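Local coordinates for amyloid-like protein 1 (Homo sapiens, PDB 3PMR), which is an amyloid precursor-like protein that probably acts in cell adhesion, its E2 domain being linked to heparin binding and to dimerisation, at residues L37-R41 / Q84-E88; V48-W52 / F74-L78; A126-L130 / L197-I201. All blocks are in the same frame, centred on the assembly; numbering follows the deposited sequence.

In the fold
After a short N-terminal helix, 13-18, the chain runs along helix 26-56, turns, and returns along helix 64-119, so that the latter two run antiparallel. Contact 2 (48-52 with 74-78) closes the shorter loop near this turn. Contact 1 (37-41 with 84-88) joins the same two helices farther from the turn, and its larger loop encloses that of contact 2; their centres lie about 16 Å apart and both touch the second subunit. Helix 64-119 then carries the chain to the far side of its centre. There contact 3 (126-130 with 197-201) closes separately, in series, tying the start of helix 126-157 to the last helix, 191-207, about 65 Å from contact 2, centre to centre.

Contact 1. Residues L37-R41 / Q84-E88; sequences LEERR and QVSGE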
loop_
_atom_site.group_PDB
_atom_site.type_symbol
_atom_site.label_atom_id
_atom_site.label_comp_id
_atom_site.label_asym_id
_atom_site.label_seq_id
_atom_site.Cartn_x
_atom_site.Cartn_y
_atom_site.Cartn_z
ATOM N N LEU B 37 -13.870 -2.044 3.000
ATOM C CA LEU B 37 -13.886 -1.042 4.062
ATOM C C LEU B 37 -13.597 0.363 3.550
ATOM O O LEU B 37 -14.088 1.346 4.113
ATOM C CB LEU B 37 -12.879 -1.406 5.152
ATOM C CG LEU B 37 -13.220 -2.662 5.963
ATOM C CD1 LEU B 37 -12.147 -2.889 7.023
ATOM C CD2 LEU B 37 -14.583 -2.498 6.615
ATOM N N GLU B 38 -12.789 0.455 2.495
ATOM C CA GLU B 38 -12.448 1.738 1.888
ATOM C C GLU B 38 -13.732 2.364 1.349
ATOM O O GLU B 38 -14.032 3.533 1.600
ATOM C CB GLU B 38 -11.464 1.519 0.728
ATOM C CG GLU B 38 -11.138 2.779 -0.073
ATOM C CD GLU B 38 -10.207 2.504 -1.249
ATOM O OE1 GLU B 38 -9.059 2.078 -1.008
ATOM O OE2 GLU B 38 -10.622 2.708 -2.411
ATOM N N GLU B 39 -14.474 1.557 0.603
ATOM C CA GLU B 39 -15.737 1.957 -0.016
ATOM C C GLU B 39 -16.809 2.294 1.009
ATOM O O GLU B 39 -17.543 3.277 0.865
ATOM C CB GLU B 39 -16.248 0.829 -0.922
ATOM C CG GLU B 39 -15.417 0.611 -2.175
ATOM C CD GLU B 39 -15.814 -0.646 -2.932
ATOM O OE1 GLU B 39 -15.391 -0.796 -4.100
ATOM O OE2 GLU B 39 -16.541 -1.487 -2.356
ATOM N N ARG B 40 -16.905 1.469 2.041
ATOM C CA ARG B 40 -17.893 1.680 3.090
ATOM C C ARG B 40 -17.650 3.022 3.787
ATOM O O ARG B 40 -18.571 3.802 4.017
ATOM C CB ARG B 40 -17.809 0.534 4.102
ATOM C CG ARG B 40 -18.827 0.601 5.233
ATOM C CD ARG B 40 -18.631 -0.562 6.202
ATOM N NE ARG B 40 -18.831 -1.853 5.549
ATOM C CZ ARG B 40 -18.579 -3.026 6.125
ATOM N NH1 ARG B 40 -18.114 -3.072 7.371
ATOM N NH2 ARG B 40 -18.791 -4.157 5.458
ATOM N N ARG B 41 -16.392 3.293 4.111
ATOM C CA ARG B 41 -16.048 4.525 4.792
ATOM C C ARG B 41 -16.193 5.753 3.893
ATOM O O ARG B 41 -16.589 6.823 4.357
ATOM C CB ARG B 41 -14.630 4.421 5.361
ATOM C CG ARG B 41 -14.485 3.303 6.406
ATOM C CD ARG B 41 -15.513 3.449 7.536
ATOM N NE ARG B 41 -15.264 2.508 8.626
ATOM C CZ ARG B 41 -15.759 2.637 9.854
ATOM N NH1 ARG B 41 -16.537 3.671 10.154
ATOM N NH2 ARG B 41 -15.462 1.739 10.786
ATOM N N GLN B 84 -12.746 5.566 14.120
ATOM C CA GLN B 84 -13.230 4.260 13.706
ATOM C C GLN B 84 -12.493 3.756 12.470
ATOM O O GLN B 84 -12.220 2.566 12.359
ATOM C CB GLN B 84 -14.727 4.314 13.406
ATOM C CG GLN B 84 -15.591 4.486 14.639
ATOM C CD GLN B 84 -17.064 4.450 14.311
ATOM O OE1 GLN B 84 -17.452 4.115 13.188
ATOM N NE2 GLN B 84 -17.900 4.782 15.290
ATOM N N VAL B 85 -12.194 4.655 11.533
ATOM C CA VAL B 85 -11.489 4.273 10.301
ATOM C C VAL B 85 -10.084 3.771 10.659
ATOM O O VAL B 85 -9.633 2.727 10.197
ATOM C CB VAL B 85 -11.355 5.477 9.323
ATOM C CG1 VAL B 85 -10.484 5.083 8.128
ATOM C CG2 VAL B 85 -12.748 5.931 8.847
ATOM N N SER B 86 -9.409 4.554 11.483
ATOM C CA SER B 86 -8.060 4.270 11.952
ATOM C C SER B 86 -7.999 2.964 12.779
ATOM O O SER B 86 -7.134 2.129 12.566
ATOM C CB SER B 86 -7.602 5.470 12.787
ATOM O OG SER B 86 -6.337 5.256 13.364
ATOM N N GLY B 87 -8.928 2.804 13.718
ATOM C CA GLY B 87 -8.949 1.613 14.555
ATOM C C GLY B 87 -9.183 0.358 13.740
ATOM O O GLY B 87 -8.629 -0.709 14.022
ATOM N N GLU B 88 -10.018 0.511 12.721
ATOM C CA GLU B 88 -10.372 -0.558 11.802
ATOM C C GLU B 88 -9.179 -0.979 10.927
ATOM O O GLU B 88 -8.929 -2.170 10.737
ATOM C CB GLU B 88 -11.531 -0.071 10.939
ATOM C CG GLU B 88 -12.093 -1.028 9.922
ATOM C CD GLU B 88 -13.329 -0.432 9.243
ATOM O OE1 GLU B 88 -13.218 0.666 8.648
ATOM O OE2 GLU B 88 -14.413 -1.054 9.317
HETATM O O HOH W 1 -17.037 -0.924 8.946
#
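Arg41 and Glu88 form a salt bridge across the antiparallel helix pair of the E2 domain, where the axes of the two short segments run at 173°. Arg41 NE donates to Glu88 OE1 at 2.8 Å, with the acceptor near the guanidinium plane and the nitrogen on the syn side of the steeply turned carboxylate, but tilted well out of its plane. A second, weak bond runs from Arg41 NH2 to Glu88 OE2 at 3.3 Å. The other end of the guanidinium is held by Gln84: NH1 points almost straight (172°) at Gln84 OE1, 3.2 Å away, on a lone pair in the carbonyl plane. NH1 also bonds Gln44 OE1, so partners on both helices fix the rotation of the group. Leu37 flanks Glu88, its CD1 3.4 Å from Glu88 CG and its CD2 3.1 Å from Glu88 OE2. A bend at chi2 (-55°) brings the Arg41 chain past Val85, whose CG2 lies 3.9 Å from Arg41 CD. On the second subunit, Gln152 packs against Arg41 and Val85, while Arg149 makes a salt bridge with Glu38. One water donates to Glu88 OE2 at 2.7 Å and accepts from Arg40 NH1 at 2.9 Å.

Contact 2. Residues V48-W52 / F74-L78; sequences VMREW and FQSIL
The antiparallel coiled-coil-like pairing of helices 26-56 and 64-119 in the E2 domain is filled here by an aromatic pair, Trp52 and Phe74. The axes of the two short segments lie 10.8 Å apart at 177°, and the CA atoms of these two residues come within 6.4 Å. Their side chains pass in opposite directions, with the Phe74 ring and the five-membered ring of Trp52 nearly parallel (17°) but slid so far that they barely overlap. What each ring receives over its face is instead the root of the other side chain: Trp52 CA stands 3.6 Å from the Phe74 ring centroid, and Phe74 CB stands 3.7 Å from the centroid of the Trp52 five-membered ring, both close to the normal. With chi1 at -169°, the indole is carried past the Phe74 ring while Trp52 CA stays over that ring's face. The six-membered part of the indole reaches on toward Leu78, whose CD1 is 3.7 Å from Trp52 CZ3. Gln75 NE2 lies 3.5 Å from Trp52 CH2, the amide almost perpendicular to the indole. One turn along, Val48 CG1 meets Leu78 CD2 at 3.8 Å and Ile77 CG2 at 4.0 Å, while Met49 CE approaches Leu78 CD1. The second subunit adds to the cluster: its His170 stacks with Trp52, its Phe167 meets the indole with an oblique ring plane, and its Arg166 NH1 hydrogen-bonds Gln75 OE1. No hydrogen bond links the two segments, and the apolar side chains packed side by side are those of an antiparallel helical hairpin whose surface also serves in the dimer.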
loop_
_atom_site.group_PDB
_atom_site.type_symbol
_atom_site.label_atom_id
_atom_site.label_comp_id
_atom_site.label_asym_id
_atom_site.label_seq_id
_atom_site.Cartn_x
_atom_site.Cartn_y
_atom_site.Cartn_z
ATOM N N VAL B 48 -21.895 12.262 5.704
ATOM C CA VAL B 48 -21.680 13.249 6.749
ATOM C C VAL B 48 -21.378 14.612 6.146
ATOM O O VAL B 48 -21.852 15.630 6.645
ATOM C CB VAL B 48 -20.514 12.859 7.677
ATOM C CG1 VAL B 48 -20.214 14.002 8.640
ATOM C CG2 VAL B 48 -20.869 11.593 8.454
ATOM N N MET B 49 -20.589 14.638 5.075
ATOM C CA MET B 49 -20.234 15.906 4.439
ATOM C C MET B 49 -21.465 16.578 3.843
ATOM O O MET B 49 -21.589 17.799 3.870
ATOM C CB MET B 49 -19.174 15.684 3.348
ATOM C CG MET B 49 -17.763 15.354 3.889
ATOM S SD MET B 49 -16.934 16.742 4.722
ATOM C CE MET B 49 -15.417 15.951 5.327
ATOM N N ARG B 50 -22.370 15.767 3.313
ATOM C CA ARG B 50 -23.601 16.267 2.716
ATOM C C ARG B 50 -24.489 16.895 3.797
ATOM O O ARG B 50 -25.056 17.965 3.600
ATOM C CB ARG B 50 -24.329 15.109 2.032
ATOM C CG ARG B 50 -25.598 15.478 1.294
ATOM C CD ARG B 50 -26.216 14.227 0.683
ATOM N NE ARG B 50 -25.317 13.600 -0.283
ATOM C CZ ARG B 50 -25.171 13.999 -1.545
ATOM N NH1 ARG B 50 -25.873 15.026 -2.009
ATOM N NH2 ARG B 50 -24.313 13.376 -2.342
ATOM N N GLU B 51 -24.602 16.217 4.938
ATOM C CA GLU B 51 -25.405 16.706 6.050
ATOM C C GLU B 51 -24.802 18.007 6.547
ATOM O O GLU B 51 -25.511 18.971 6.823
ATOM C CB GLU B 51 -25.429 15.679 7.183
ATOM C CG GLU B 51 -26.420 14.550 6.979
ATOM C CD GLU B 51 -26.289 13.471 8.034
ATOM O OE1 GLU B 51 -25.763 13.769 9.129
ATOM O OE2 GLU B 51 -26.719 12.326 7.772
ATOM N N TRP B 52 -23.481 18.027 6.651
ATOM C CA TRP B 52 -22.771 19.217 7.095
ATOM C C TRP B 52 -23.058 20.407 6.166
ATOM O O TRP B 52 -23.311 21.515 6.635
ATOM C CB TRP B 52 -21.273 18.924 7.132
ATOM C CG TRP B 52 -20.455 19.968 7.800
ATOM C CD1 TRP B 52 -20.904 21.059 8.487
ATOM C CD2 TRP B 52 -19.028 20.023 7.842
ATOM N NE1 TRP B 52 -19.839 21.796 8.954
ATOM C CE2 TRP B 52 -18.676 21.179 8.571
ATOM C CE3 TRP B 52 -18.006 19.199 7.336
ATOM C CZ2 TRP B 52 -17.343 21.542 8.800
ATOM C CZ3 TRP B 52 -16.681 19.560 7.567
ATOM C CH2 TRP B 52 -16.363 20.723 8.294
ATOM N N PHE B 74 -20.556 18.689 13.853
ATOM C CA PHE B 74 -19.952 17.979 12.727
ATOM C C PHE B 74 -18.481 17.645 12.930
ATOM O O PHE B 74 -18.022 16.595 12.492
ATOM C CB PHE B 74 -20.189 18.772 11.420
ATOM C CG PHE B 74 -21.622 18.705 10.955
ATOM C CD1 PHE B 74 -22.138 17.519 10.435
ATOM C CD2 PHE B 74 -22.486 19.787 11.135
ATOM C CE1 PHE B 74 -23.486 17.406 10.130
ATOM C CE2 PHE B 74 -23.844 19.685 10.831
ATOM C CZ PHE B 74 -24.345 18.491 10.320
ATOM N N GLN B 75 -17.746 18.532 13.598
ATOM C CA GLN B 75 -16.328 18.279 13.866
ATOM C C GLN B 75 -16.237 17.037 14.723
ATOM O O GLN B 75 -15.353 16.198 14.554
ATOM C CB GLN B 75 -15.689 19.434 14.638
ATOM C CG GLN B 75 -15.512 20.722 13.826
ATOM C CD GLN B 75 -14.623 20.521 12.594
ATOM O OE1 GLN B 75 -13.635 19.793 12.659
ATOM N NE2 GLN B 75 -14.959 21.185 11.475
ATOM N N SER B 76 -17.159 16.943 15.670
ATOM C CA SER B 76 -17.177 15.808 16.550
ATOM C C SER B 76 -17.534 14.520 15.851
ATOM O O SER B 76 -16.971 13.473 16.165
ATOM C CB SER B 76 -18.152 16.018 17.685
ATOM O OG SER B 76 -18.227 14.820 18.434
ATOM N N ILE B 77 -18.501 14.579 14.943
ATOM C CA ILE B 77 -18.893 13.376 14.222
ATOM C C ILE B 77 -17.726 12.899 13.368
ATOM O O ILE B 77 -17.475 11.703 13.264
ATOM C CB ILE B 77 -20.104 13.623 13.304
ATOM C CG1 ILE B 77 -21.374 13.781 14.145
ATOM C CG2 ILE B 77 -20.278 12.460 12.341
ATOM C CD1 ILE B 77 -22.616 14.081 13.314
ATOM N N LEU B 78 -17.008 13.838 12.762
ATOM C CA LEU B 78 -15.873 13.478 11.921
ATOM C C LEU B 78 -14.715 12.945 12.773
ATOM O O LEU B 78 -13.915 12.143 12.308
ATOM C CB LEU B 78 -15.410 14.678 11.099
ATOM C CG LEU B 78 -16.331 15.095 9.941
ATOM C CD1 LEU B 78 -15.830 16.419 9.355
ATOM C CD2 LEU B 78 -16.372 14.008 8.877
#

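Contact 3. Residues A126-L130 / L197-I201; sequences AERVL and LRPQI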
loop_
_atom_site.group_PDB
_atom_site.type_symbol
_atom_site.label_atom_id
_atom_site.label_comp_id
_atom_site.label_asym_id
_atom_site.label_seq_id
_atom_site.Cartn_x
_atom_site.Cartn_y
_atom_site.Cartn_z
ATOM N N ALA B 126 20.998 -38.590 -2.513
ATOM C CA ALA B 126 21.508 -37.242 -2.717
ATOM C C ALA B 126 20.487 -36.285 -3.309
ATOM O O ALA B 126 20.251 -35.210 -2.768
ATOM C CB ALA B 126 22.739 -37.274 -3.609
ATOM N N GLU B 127 19.878 -36.674 -4.403
ATOM C CA GLU B 127 18.912 -35.832 -5.057
ATOM C C GLU B 127 17.720 -35.505 -4.188
ATOM O O GLU B 127 17.193 -34.446 -4.265
ATOM C CB GLU B 127 18.448 -36.465 -6.347
ATOM C CG GLU B 127 17.548 -35.596 -7.145
ATOM N N ARG B 128 17.287 -36.428 -3.371
ATOM C CA ARG B 128 16.176 -36.154 -2.504
ATOM C C ARG B 128 16.553 -35.228 -1.357
ATOM O O ARG B 128 15.784 -34.414 -0.941
ATOM C CB ARG B 128 15.584 -37.430 -1.977
ATOM C CG ARG B 128 14.425 -37.227 -1.113
ATOM N N VAL B 129 17.767 -35.379 -0.870
ATOM C CA VAL B 129 18.279 -34.543 0.207
ATOM C C VAL B 129 18.495 -33.129 -0.318
ATOM O O VAL B 129 18.116 -32.161 0.332
ATOM C CB VAL B 129 19.621 -35.085 0.753
ATOM C CG1 VAL B 129 20.250 -34.068 1.713
ATOM C CG2 VAL B 129 19.390 -36.397 1.473
ATOM N N LEU B 130 19.089 -33.005 -1.504
ATOM C CA LEU B 130 19.341 -31.686 -2.064
ATOM C C LEU B 130 18.050 -30.894 -2.251
ATOM O O LEU B 130 18.000 -29.702 -1.946
ATOM C CB LEU B 130 20.078 -31.787 -3.401
ATOM C CG LEU B 130 20.348 -30.442 -4.091
ATOM C CD1 LEU B 130 21.086 -29.505 -3.146
ATOM C CD2 LEU B 130 21.166 -30.676 -5.356
ATOM N N LEU B 197 27.354 -32.894 -2.277
ATOM C CA LEU B 197 26.378 -31.836 -2.516
ATOM C C LEU B 197 26.863 -30.399 -2.311
ATOM O O LEU B 197 26.172 -29.452 -2.703
ATOM C CB LEU B 197 25.148 -32.077 -1.643
ATOM C CG LEU B 197 24.451 -33.427 -1.862
ATOM C CD1 LEU B 197 23.383 -33.629 -0.795
ATOM C CD2 LEU B 197 23.846 -33.487 -3.263
ATOM N N ARG B 198 28.046 -30.233 -1.723
ATOM C CA ARG B 198 28.595 -28.906 -1.462
ATOM C C ARG B 198 28.495 -27.931 -2.637
ATOM O O ARG B 198 27.982 -26.826 -2.490
ATOM C CB ARG B 198 30.054 -29.020 -1.007
ATOM N N PRO B 199 29.004 -28.319 -3.818
ATOM C CA PRO B 199 28.925 -27.409 -4.971
ATOM C C PRO B 199 27.517 -26.879 -5.298
ATOM O O PRO B 199 27.348 -25.696 -5.599
ATOM C CB PRO B 199 29.554 -28.231 -6.105
ATOM C CG PRO B 199 29.558 -29.662 -5.576
ATOM C CD PRO B 199 29.837 -29.491 -4.130
ATOM N N GLN B 200 26.507 -27.744 -5.233
ATOM C CA GLN B 200 25.126 -27.337 -5.515
ATOM C C GLN B 200 24.562 -26.458 -4.404
ATOM O O GLN B 200 23.817 -25.509 -4.664
ATOM C CB GLN B 200 24.255 -28.578 -5.704
ATOM C CG GLN B 200 24.423 -29.167 -7.089
ATOM C CD GLN B 200 24.208 -30.658 -7.120
ATOM O OE1 GLN B 200 24.952 -31.413 -6.493
ATOM N NE2 GLN B 200 23.183 -31.100 -7.862
ATOM N N ILE B 201 24.906 -26.794 -3.164
ATOM C CA ILE B 201 24.447 -26.026 -2.010
ATOM C C ILE B 201 25.025 -24.619 -2.034
ATOM O O ILE B 201 24.350 -23.655 -1.670
ATOM C CB ILE B 201 24.867 -26.685 -0.696
ATOM C CG1 ILE B 201 24.190 -28.051 -0.562
ATOM C CG2 ILE B 201 24.508 -25.773 0.475
ATOM C CD1 ILE B 201 24.686 -28.867 0.611
#
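Leu197 and Leu130 carry the packing between the first turn of helix 126-157 and the middle of helix 191-207, in the distal helical bundle of the E2 domain. The axes of the two short segments are 11.2 Å apart and cross at -29°, with the helices running in roughly the same direction; 197-201 is kinked where the N atoms of Pro199 and Gln200 lack a bond to the preceding turn. On the inner side Leu197 is directed toward helix 126-157, and its CD1 reaches Val129 CG1 at 4.0 Å, the side chains crossing at about a right angle. Leu130 CD1 approaches Ile201 CG1 at 4.3 Å. Behind this layer, Val129 also touches Phe115 and Leu119 of helix 64-119 and Leu187 of helix 159-187, and Ile201 shares Leu187, so this side continues into a core built from four helices. Toward the margin, Leu197 CD2 lies 4.0 Å from Ala126 CB and 4.1 Å from Leu130 CB. The outer side is different in character. There Leu130 reaches across to the other helix, CG anti to the backbone N (chi1 178°), and meets exposed Gln200 at about a right angle. Leu130 CD2 sits 3.8 Å from Gln200 CB and 3.2 Å from its NE2, the methyl lying over the face of the amide. The two segments bury 250 Å² in all, the least of the three contacts, and no hydrogen bond or salt bridge joins them. The chemistry thus implies cohesion by dispersion and the exclusion of water from the leucine and valine methyls, with the glutamine amide at the exposed margin.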